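Local coordinates for protein RTX-adhesin (Marinomonas primoryensis, PDB 5IRB) that contributes a calcium-binding section to a 1.5-MDa adhesin that binds its Antarctic bacterium to diatoms and ice, at residues 7-13 and 33-39; 47-51 and 77-83; 246-250 and 292-296; 112-116 and 185-189. Numbering follows the deposited sequence.

Contact 1: residues 7-13 and 33-39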
# COMPACT_ATOMS: atom_id res chain seq x y z
N LEU A 7 55.35 19.68 -23.76
CA LEU A 7 54.01 20.22 -23.54
C LEU A 7 52.95 19.12 -23.83
O LEU A 7 52.78 18.69 -24.97
CB LEU A 7 53.78 21.46 -24.40
CG LEU A 7 54.89 22.51 -24.10
CD1 LEU A 7 54.72 23.80 -24.89
CD2 LEU A 7 55.04 22.81 -22.59
N ILE A 8 52.30 18.65 -22.77
CA ILE A 8 51.24 17.63 -22.90
C ILE A 8 49.91 17.99 -22.24
O ILE A 8 49.83 18.90 -21.41
CB ILE A 8 51.71 16.30 -22.30
CG1 ILE A 8 52.24 16.55 -20.88
CG2 ILE A 8 52.80 15.67 -23.16
CD1 ILE A 8 52.49 15.31 -20.09
N ASN A 9 48.88 17.25 -22.62
CA ASN A 9 47.53 17.43 -22.11
C ASN A 9 47.02 16.08 -21.58
O ASN A 9 47.17 15.06 -22.24
CB ASN A 9 46.61 17.98 -23.20
CG ASN A 9 45.29 18.50 -22.64
OD1 ASN A 9 45.21 19.64 -22.18
ND2 ASN A 9 44.25 17.67 -22.69
N LEU A 10 46.37 16.10 -20.42
CA LEU A 10 45.91 14.88 -19.78
C LEU A 10 44.38 14.88 -19.69
O LEU A 10 43.79 15.81 -19.15
CB LEU A 10 46.48 14.75 -18.37
CG LEU A 10 46.02 13.58 -17.48
CD1 LEU A 10 46.39 12.24 -18.09
CD2 LEU A 10 46.59 13.69 -16.07
N ASP A 11 43.75 13.85 -20.25
CA ASP A 11 42.30 13.72 -20.18
C ASP A 11 41.92 12.44 -19.49
O ASP A 11 42.57 11.40 -19.66
CB ASP A 11 41.65 13.73 -21.56
CG ASP A 11 41.50 15.13 -22.12
OD1 ASP A 11 40.61 15.87 -21.64
OD2 ASP A 11 42.25 15.48 -23.06
N ILE A 12 40.83 12.52 -18.73
CA ILE A 12 40.22 11.38 -18.07
C ILE A 12 38.88 11.14 -18.75
O ILE A 12 38.10 12.07 -18.93
CB ILE A 12 40.03 11.63 -16.56
CG1 ILE A 12 41.35 12.10 -15.92
CG2 ILE A 12 39.48 10.38 -15.86
CD1 ILE A 12 41.16 12.96 -14.68
N ASP A 13 38.63 9.90 -19.17
CA ASP A 13 37.34 9.54 -19.76
C ASP A 13 36.25 9.57 -18.69
O ASP A 13 36.55 9.41 -17.51
CB ASP A 13 37.41 8.15 -20.40
CG ASP A 13 38.42 8.07 -21.51
OD1 ASP A 13 38.51 9.02 -22.31
OD2 ASP A 13 39.16 7.07 -21.57
N THR A 33 39.99 5.47 -17.16
CA THR A 33 40.78 5.46 -18.37
C THR A 33 40.94 6.88 -18.86
O THR A 33 40.18 7.76 -18.46
CB THR A 33 40.15 4.62 -19.51
OG1 THR A 33 39.00 5.29 -20.03
CG2 THR A 33 39.77 3.21 -19.05
N GLY A 34 41.93 7.10 -19.72
CA GLY A 34 42.06 8.38 -20.37
C GLY A 34 43.15 8.37 -21.41
O GLY A 34 43.59 7.31 -21.87
N VAL A 35 43.59 9.56 -21.77
CA VAL A 35 44.59 9.73 -22.82
C VAL A 35 45.54 10.84 -22.41
O VAL A 35 45.17 11.76 -21.66
CB VAL A 35 43.95 10.06 -24.18
CG1 VAL A 35 43.17 8.87 -24.70
CG2 VAL A 35 43.07 11.29 -24.08
N VAL A 36 46.78 10.75 -22.88
CA VAL A 36 47.76 11.82 -22.77
C VAL A 36 48.03 12.28 -24.19
O VAL A 36 48.35 11.47 -25.05
CB VAL A 36 49.07 11.37 -22.08
CG1 VAL A 36 50.07 12.54 -22.00
CG2 VAL A 36 48.80 10.77 -20.70
N ASN A 37 47.91 13.57 -24.47
CA ASN A 37 48.09 14.07 -25.82
C ASN A 37 49.18 15.11 -25.84
O ASN A 37 49.59 15.57 -24.79
CB ASN A 37 46.79 14.74 -26.28
CG ASN A 37 45.74 13.75 -26.70
OD1 ASN A 37 44.62 13.72 -26.18
ND2 ASN A 37 46.11 12.92 -27.65
N GLY A 38 49.54 15.62 -27.01
CA GLY A 38 50.49 16.70 -27.02
C GLY A 38 51.76 16.26 -27.69
O GLY A 38 51.70 15.52 -28.65
N ASP A 39 52.89 16.71 -27.18
CA ASP A 39 54.20 16.24 -27.66
C ASP A 39 54.35 14.72 -27.61
O ASP A 39 53.79 14.05 -26.73
CB ASP A 39 55.32 16.85 -26.85
CG ASP A 39 55.63 18.24 -27.28
OD1 ASP A 39 55.53 18.50 -28.48
OD2 ASP A 39 56.01 19.06 -26.42
O HOH W 1 37.58 6.92 -16.52
O HOH W 2 41.42 5.67 -23.03

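Contact 2: residues 47-51 and 77-83. With CA (calcium ion), chain H.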
# COMPACT_ATOMS: atom_id res chain seq x y z
N THR A 47 49.23 9.48 -12.33
CA THR A 47 48.87 9.39 -10.92
C THR A 47 47.46 9.95 -10.69
O THR A 47 47.15 11.07 -11.09
CB THR A 47 49.89 10.14 -10.05
OG1 THR A 47 51.19 9.57 -10.26
CG2 THR A 47 49.54 10.03 -8.57
N LEU A 48 46.63 9.15 -10.02
CA LEU A 48 45.26 9.54 -9.69
C LEU A 48 45.11 9.58 -8.19
O LEU A 48 45.65 8.73 -7.50
CB LEU A 48 44.24 8.53 -10.22
CG LEU A 48 44.05 8.14 -11.67
CD1 LEU A 48 42.76 7.33 -11.79
CD2 LEU A 48 43.97 9.35 -12.55
N VAL A 49 44.37 10.55 -7.67
CA VAL A 49 44.06 10.55 -6.24
C VAL A 49 42.55 10.55 -6.05
O VAL A 49 41.85 11.36 -6.64
CB VAL A 49 44.69 11.74 -5.49
CG1 VAL A 49 44.29 11.71 -4.01
CG2 VAL A 49 46.21 11.73 -5.65
N ILE A 50 42.07 9.64 -5.21
CA ILE A 50 40.65 9.48 -4.97
C ILE A 50 40.46 9.08 -3.53
O ILE A 50 41.04 8.09 -3.07
CB ILE A 50 40.00 8.40 -5.88
CG1 ILE A 50 40.30 8.65 -7.36
CG2 ILE A 50 38.51 8.31 -5.63
CD1 ILE A 50 40.33 7.38 -8.18
N ASN A 51 39.67 9.88 -2.82
CA ASN A 51 39.38 9.64 -1.41
C ASN A 51 40.68 9.56 -0.61
O ASN A 51 40.83 8.72 0.28
CB ASN A 51 38.52 8.36 -1.26
CG ASN A 51 38.03 8.12 0.18
OD1 ASN A 51 37.68 9.05 0.89
ND2 ASN A 51 37.99 6.86 0.58
N ASP A 77 34.68 9.55 -2.12
CA ASP A 77 35.47 10.75 -2.44
C ASP A 77 34.63 12.00 -2.20
O ASP A 77 33.61 12.22 -2.86
CB ASP A 77 35.97 10.70 -3.90
CG ASP A 77 36.78 11.93 -4.30
OD1 ASP A 77 38.01 11.98 -4.01
OD2 ASP A 77 36.18 12.86 -4.90
N SER A 78 35.09 12.83 -1.27
CA SER A 78 34.28 13.92 -0.73
C SER A 78 33.72 14.86 -1.80
O SER A 78 32.55 15.21 -1.75
CB SER A 78 35.06 14.73 0.30
OG SER A 78 36.39 14.91 -0.11
N ASP A 79 34.54 15.29 -2.77
CA ASP A 79 34.01 16.24 -3.74
C ASP A 79 33.56 15.60 -5.04
O ASP A 79 33.19 16.32 -5.97
CB ASP A 79 35.02 17.36 -4.02
CG ASP A 79 36.33 16.85 -4.58
OD1 ASP A 79 36.51 15.63 -4.68
OD2 ASP A 79 37.19 17.68 -4.90
N ARG A 80 33.55 14.27 -5.10
CA ARG A 80 33.19 13.56 -6.34
C ARG A 80 34.04 14.06 -7.52
O ARG A 80 33.53 14.29 -8.62
CB ARG A 80 31.69 13.68 -6.64
CG ARG A 80 30.78 12.74 -5.81
CD ARG A 80 30.51 13.25 -4.41
NE ARG A 80 29.47 12.47 -3.72
CZ ARG A 80 29.69 11.34 -3.04
NH1 ARG A 80 30.92 10.85 -2.92
NH2 ARG A 80 28.68 10.70 -2.47
N ILE A 81 35.32 14.28 -7.26
CA ILE A 81 36.28 14.66 -8.31
C ILE A 81 37.52 13.80 -8.21
O ILE A 81 38.09 13.66 -7.13
CB ILE A 81 36.72 16.14 -8.21
CG1 ILE A 81 35.54 17.09 -8.39
CG2 ILE A 81 37.78 16.47 -9.26
CD1 ILE A 81 35.84 18.47 -7.89
N VAL A 82 37.89 13.20 -9.33
CA VAL A 82 39.16 12.51 -9.46
C VAL A 82 40.24 13.56 -9.80
O VAL A 82 40.10 14.27 -10.79
CB VAL A 82 39.10 11.44 -10.57
CG1 VAL A 82 40.48 10.80 -10.75
CG2 VAL A 82 38.04 10.39 -10.27
N ASP A 83 41.29 13.66 -8.98
CA ASP A 83 42.45 14.49 -9.33
C ASP A 83 43.52 13.63 -10.01
O ASP A 83 43.88 12.56 -9.51
CB ASP A 83 43.04 15.19 -8.09
CG ASP A 83 42.01 16.03 -7.32
OD1 ASP A 83 41.28 16.84 -7.93
OD2 ASP A 83 41.95 15.89 -6.08
CA CA H . 38.37 14.18 -4.84
O HOH W 3 40.77 13.31 -4.94
O HOH W 4 38.61 14.54 -2.34
O HOH W 5 39.49 16.35 -5.23

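Contact 3: residues 246-250 and 292-296. With CA (calcium ion), chain D.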
# COMPACT_ATOMS: atom_id res chain seq x y z
N GLY A 246 -28.50 -6.04 22.14
CA GLY A 246 -27.79 -6.29 20.90
C GLY A 246 -27.67 -5.01 20.08
O GLY A 246 -27.37 -3.95 20.63
N ASP A 247 -27.92 -5.11 18.78
CA ASP A 247 -27.87 -3.94 17.91
C ASP A 247 -29.23 -3.30 17.66
O ASP A 247 -29.36 -2.44 16.78
CB ASP A 247 -27.25 -4.35 16.57
CG ASP A 247 -25.78 -4.56 16.68
OD1 ASP A 247 -25.11 -3.76 17.38
OD2 ASP A 247 -25.31 -5.57 16.13
N ILE A 248 -30.24 -3.69 18.43
CA ILE A 248 -31.56 -3.08 18.27
C ILE A 248 -31.46 -1.59 18.60
O ILE A 248 -30.83 -1.19 19.59
CB ILE A 248 -32.64 -3.76 19.17
CG1 ILE A 248 -32.87 -5.21 18.73
CG2 ILE A 248 -33.94 -2.97 19.13
CD1 ILE A 248 -33.86 -5.99 19.62
N ALA A 249 -32.08 -0.75 17.78
CA ALA A 249 -31.96 0.69 17.99
C ALA A 249 -33.28 1.40 17.70
O ALA A 249 -34.09 0.90 16.93
CB ALA A 249 -30.87 1.24 17.09
N GLU A 250 -33.48 2.55 18.34
CA GLU A 250 -34.59 3.43 18.00
C GLU A 250 -34.70 3.60 16.49
O GLU A 250 -33.70 3.85 15.83
CB GLU A 250 -34.43 4.81 18.64
CG GLU A 250 -35.62 5.73 18.40
CD GLU A 250 -35.40 7.12 18.97
OE1 GLU A 250 -34.34 7.35 19.58
OE2 GLU A 250 -36.32 7.96 18.83
N VAL A 292 -38.00 -7.78 14.69
CA VAL A 292 -37.27 -6.50 14.60
C VAL A 292 -36.02 -6.67 13.73
O VAL A 292 -35.25 -7.61 13.90
CB VAL A 292 -36.92 -5.96 15.98
CG1 VAL A 292 -35.99 -4.73 15.88
CG2 VAL A 292 -38.22 -5.63 16.75
N THR A 293 -35.87 -5.78 12.75
CA THR A 293 -34.73 -5.79 11.84
C THR A 293 -33.73 -4.72 12.29
O THR A 293 -34.06 -3.54 12.36
CB THR A 293 -35.15 -5.54 10.39
OG1 THR A 293 -35.94 -6.65 9.94
CG2 THR A 293 -33.89 -5.43 9.48
N SER A 294 -32.52 -5.16 12.63
CA SER A 294 -31.48 -4.23 13.05
C SER A 294 -30.21 -4.32 12.20
O SER A 294 -30.04 -5.19 11.35
CB SER A 294 -31.13 -4.46 14.52
OG SER A 294 -32.30 -4.40 15.35
N SER A 295 -29.30 -3.38 12.44
CA SER A 295 -28.02 -3.39 11.77
C SER A 295 -26.96 -2.76 12.67
O SER A 295 -27.28 -1.96 13.54
CB SER A 295 -28.15 -2.69 10.42
OG SER A 295 -28.44 -1.33 10.64
N ASP A 296 -25.71 -3.19 12.50
CA ASP A 296 -24.58 -2.55 13.18
C ASP A 296 -23.90 -1.51 12.26
O ASP A 296 -24.32 -1.32 11.12
CB ASP A 296 -23.59 -3.62 13.71
CG ASP A 296 -22.86 -4.40 12.59
OD1 ASP A 296 -22.98 -4.04 11.40
OD2 ASP A 296 -22.14 -5.39 12.93
CA CA D . -20.99 -6.51 14.43
O HOH W 6 -30.15 -1.31 14.54
O HOH W 7 -22.94 -6.42 16.05
O HOH W 8 -19.96 -7.76 15.79
O HOH W 9 -20.57 -4.53 15.62

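Contact 4: residues 112-116 and 185-189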
# COMPACT_ATOMS: atom_id res chain seq x y z
N ALA A 112 11.75 4.69 -2.18
CA ALA A 112 10.42 4.42 -2.70
C ALA A 112 9.44 4.33 -1.54
O ALA A 112 9.74 3.70 -0.52
CB ALA A 112 10.40 3.15 -3.50
N THR A 113 8.28 4.96 -1.69
CA THR A 113 7.26 4.86 -0.66
C THR A 113 6.01 4.19 -1.25
O THR A 113 5.82 4.16 -2.46
CB THR A 113 6.88 6.22 -0.08
OG1 THR A 113 6.35 7.07 -1.11
CG2 THR A 113 8.09 6.90 0.61
N ILE A 114 5.12 3.73 -0.36
CA ILE A 114 3.83 3.16 -0.79
C ILE A 114 2.82 3.41 0.33
O ILE A 114 3.16 3.36 1.51
CB ILE A 114 3.95 1.66 -1.14
CG1 ILE A 114 2.61 1.08 -1.64
CG2 ILE A 114 4.51 0.88 0.04
CD1 ILE A 114 2.75 -0.25 -2.36
N ARG A 115 1.60 3.79 -0.05
CA ARG A 115 0.50 3.81 0.91
C ARG A 115 -0.66 2.95 0.38
O ARG A 115 -0.82 2.76 -0.84
CB ARG A 115 0.04 5.25 1.20
CG ARG A 115 -0.61 5.93 -0.00
CD ARG A 115 -0.86 7.42 0.22
NE ARG A 115 -1.92 7.93 -0.64
CZ ARG A 115 -1.78 8.90 -1.55
NH1 ARG A 115 -2.83 9.28 -2.28
NH2 ARG A 115 -0.61 9.49 -1.74
N VAL A 116 -1.46 2.44 1.31
CA VAL A 116 -2.65 1.65 1.01
C VAL A 116 -3.88 2.33 1.60
O VAL A 116 -3.90 2.69 2.78
CB VAL A 116 -2.53 0.22 1.56
CG1 VAL A 116 -3.78 -0.60 1.22
CG2 VAL A 116 -1.29 -0.45 0.99
N GLN A 185 1.53 -6.85 4.82
CA GLN A 185 2.44 -5.98 4.10
C GLN A 185 2.16 -5.86 2.61
O GLN A 185 1.73 -6.82 1.96
CB GLN A 185 3.88 -6.42 4.28
CG GLN A 185 4.43 -6.07 5.63
CD GLN A 185 5.83 -5.49 5.52
OE1 GLN A 185 6.16 -4.53 6.23
NE2 GLN A 185 6.65 -6.03 4.62
N VAL A 186 2.28 -4.62 2.12
CA VAL A 186 2.24 -4.29 0.70
C VAL A 186 3.57 -3.67 0.28
O VAL A 186 4.07 -2.78 0.97
CB VAL A 186 1.09 -3.32 0.40
CG1 VAL A 186 1.01 -3.05 -1.08
CG2 VAL A 186 -0.23 -3.94 0.87
N SER A 187 4.14 -4.13 -0.83
CA SER A 187 5.44 -3.60 -1.28
C SER A 187 5.43 -3.13 -2.71
O SER A 187 4.68 -3.65 -3.54
CB SER A 187 6.53 -4.65 -1.16
OG SER A 187 6.68 -5.08 0.17
N VAL A 188 6.37 -2.23 -3.00
CA VAL A 188 6.60 -1.77 -4.35
C VAL A 188 8.08 -2.01 -4.59
O VAL A 188 8.92 -1.66 -3.77
CB VAL A 188 6.22 -0.27 -4.58
CG1 VAL A 188 6.94 0.69 -3.63
CG2 VAL A 188 6.51 0.11 -6.02
N THR A 189 8.41 -2.63 -5.71
CA THR A 189 9.79 -2.85 -6.04
C THR A 189 10.08 -2.33 -7.45
O THR A 189 9.18 -2.27 -8.30
CB THR A 189 10.13 -4.34 -5.95
OG1 THR A 189 9.31 -5.04 -6.88
CG2 THR A 189 9.79 -4.87 -4.55

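Contact 1: residues 7-13 and 33-39
L10 lays its side chain over V36, with L10 CD1 3.8 Å from V36 CG2, while the other flank of V36 faces I8 (V36 CG1 to I8 CB, 4.1 Å). This apolar contact rests on an antiparallel strand pair whose directions diverge by 157° and whose axes approach to 4.4 Å. Backbone hydrogen bonds join the two in reciprocal couples: N9 N to N37 O and N37 N to N9 O are both 2.8 Å, and D11 N to V35 O is 2.9 Å, answered by V35 N to D11 O at 3.0 Å. Between them, L10 and V36 form a non-hydrogen-bonded pair on the inner face, and N9, D11, V35 and N37 occupy the other face. G34 comes so close to I12 that a CB would clash with D11 O; at G38 the backbone angles alone call for glycine. Polar ends finish the pairing. L7 N donates to D39 OD2 (2.8 Å), and T33 OG1 makes a very short 2.4 Å hydrogen bond to D13 OD2, backed by D13 N to T33 O at 2.7 Å. I8, L10 and I12 also pack on strand 81-89 of the facing sheet. The arrangement is typical of an edge strand (8-12) paired with its inner neighbour (29-38) in an immunoglobulin-like beta-sandwich: one face fills the core, the other meets solvent.

Contact 2: residues 47-51 and 77-83
A calcium ion organises this contact, held by the turn that leads from a helix into strand 81-83 of an immunoglobulin-like beta-sandwich. D77 binds it through both carboxylate oxygens (OD1 2.4 Å, OD2 2.6 Å), D79 through OD1 at 2.4 Å and I81 through its carbonyl O at 2.4 Å; three waters, each at 2.5 Å, complete seven ligand atoms. The type I turn from D77 to R80, followed directly by I81, brings these groups together, and D79 OD1 accepts from I81 N (3.1 Å) in an Asx turn. The site is tied to segment 47-51 in two ways. D77 OD1 accepts from N51 N at 2.9 Å, so one oxygen serves both metal and backbone, and a calcium-bound water donates to V49 O (2.8 Å) and D83 OD2 (3.1 Å). A second bound water donates to D79 OD2 and to D83 OD2, which places D83 in the outer shell of the metal. Further along, the strands pair antiparallel through V49 N to D83 O at 2.8 Å, returned by a weak bond from D83 N to V49 O at 3.3 Å. L48, I50 and V82 turn into the core, where L74 and F104 also touch V82. There V82 CG1 touches both neighbours, 4.2 Å from L48 CD2 and 4.0 Å from I50 CG1.

Contact 3: residues 246-250 and 292-296
This contact borders a calcium site at the start of the third domain, where the linker residues D209 and S211 share the ion with D296 at the end of strand 292-295. D296 OD2 binds the metal at 2.2 Å, while D296 OD1 accepts from N300 N, and three waters share the metal's shell. One of them, 2.5 Å from the ion, donates to D247 OD2, also at 2.5 Å, placing D247 in the second shell; the same oxygen accepts from D213 N. A metal-free water donates to D247 O (2.6 Å) and accepts from S295 N (3.1 Å). Direct contact is van der Waals: D247 O to S294 CB (3.5 Å), D247 OD2 to D296 CB (3.6 Å), I248 CA to S294 OG (3.3 Å; OG is hydrogen-bonded to D252) and I248 CG2 to V292 CG1 (4.2 Å). With one polar link through a calcium-bound water and another without metal, the ion probably helps to place the 246-250 loop, alongside the D213 bond.

Contact 4: residues 112-116 and 185-189
Two sheets meet face to face in the immunoglobulin-like sandwich of the second domain, and strand 112-116 supplies part of one layer while 185-189 belongs to the other. Their axes stay 7.0 Å apart at the closest and run at 143°, so the strands are joined by side-chain packing across the core and not by backbone pairing. A112 starts the contact modestly, its CB 4.2 Å from V188 CG1. At T113 the CA-to-CB bond turns away, but the carbonyl oxygen still touches the valine, T113 O lying 3.8 Å from V188 CG1. I114 is the main wedge, with the largest area covered by the partner strand: I114 CB rests 4.0 Å from V188 CG1, and the extended side chain carries CD1 to 3.5 Å from V186 CG1 and 3.9 Å from the S187 C atom. R115 follows with its CB directed away, as strand alternation requires. W169 of strand 168-174 packs on I114, V116 and V186 alike, enclosing this part of the core. The walk ends at V116, where its CG2 meets V186 CG2 at 3.6 Å.

Overall arrangement
The contacts sample three successive sandwich domains along an extended chain: contacts 1 and 2 in the first, contact 4 in the second, contact 3 in the third. Centre-to-centre distances of about 49 Å from contact 1 to contact 4, 39 Å from contact 4 to contact 3 and 88 Å from contact 1 to contact 3 show that they lie nearly in line. Contacts 1 and 2, with centres about 18 Å apart, touch through the core, I12 CD1 lying 4.2 Å from V82 O. Calcium recurs at different levels: within a domain in contact 2, at a linker in contact 3, and about 7 Å from the V116 side chain in contact 4, consistent with a rod stiffened by metal.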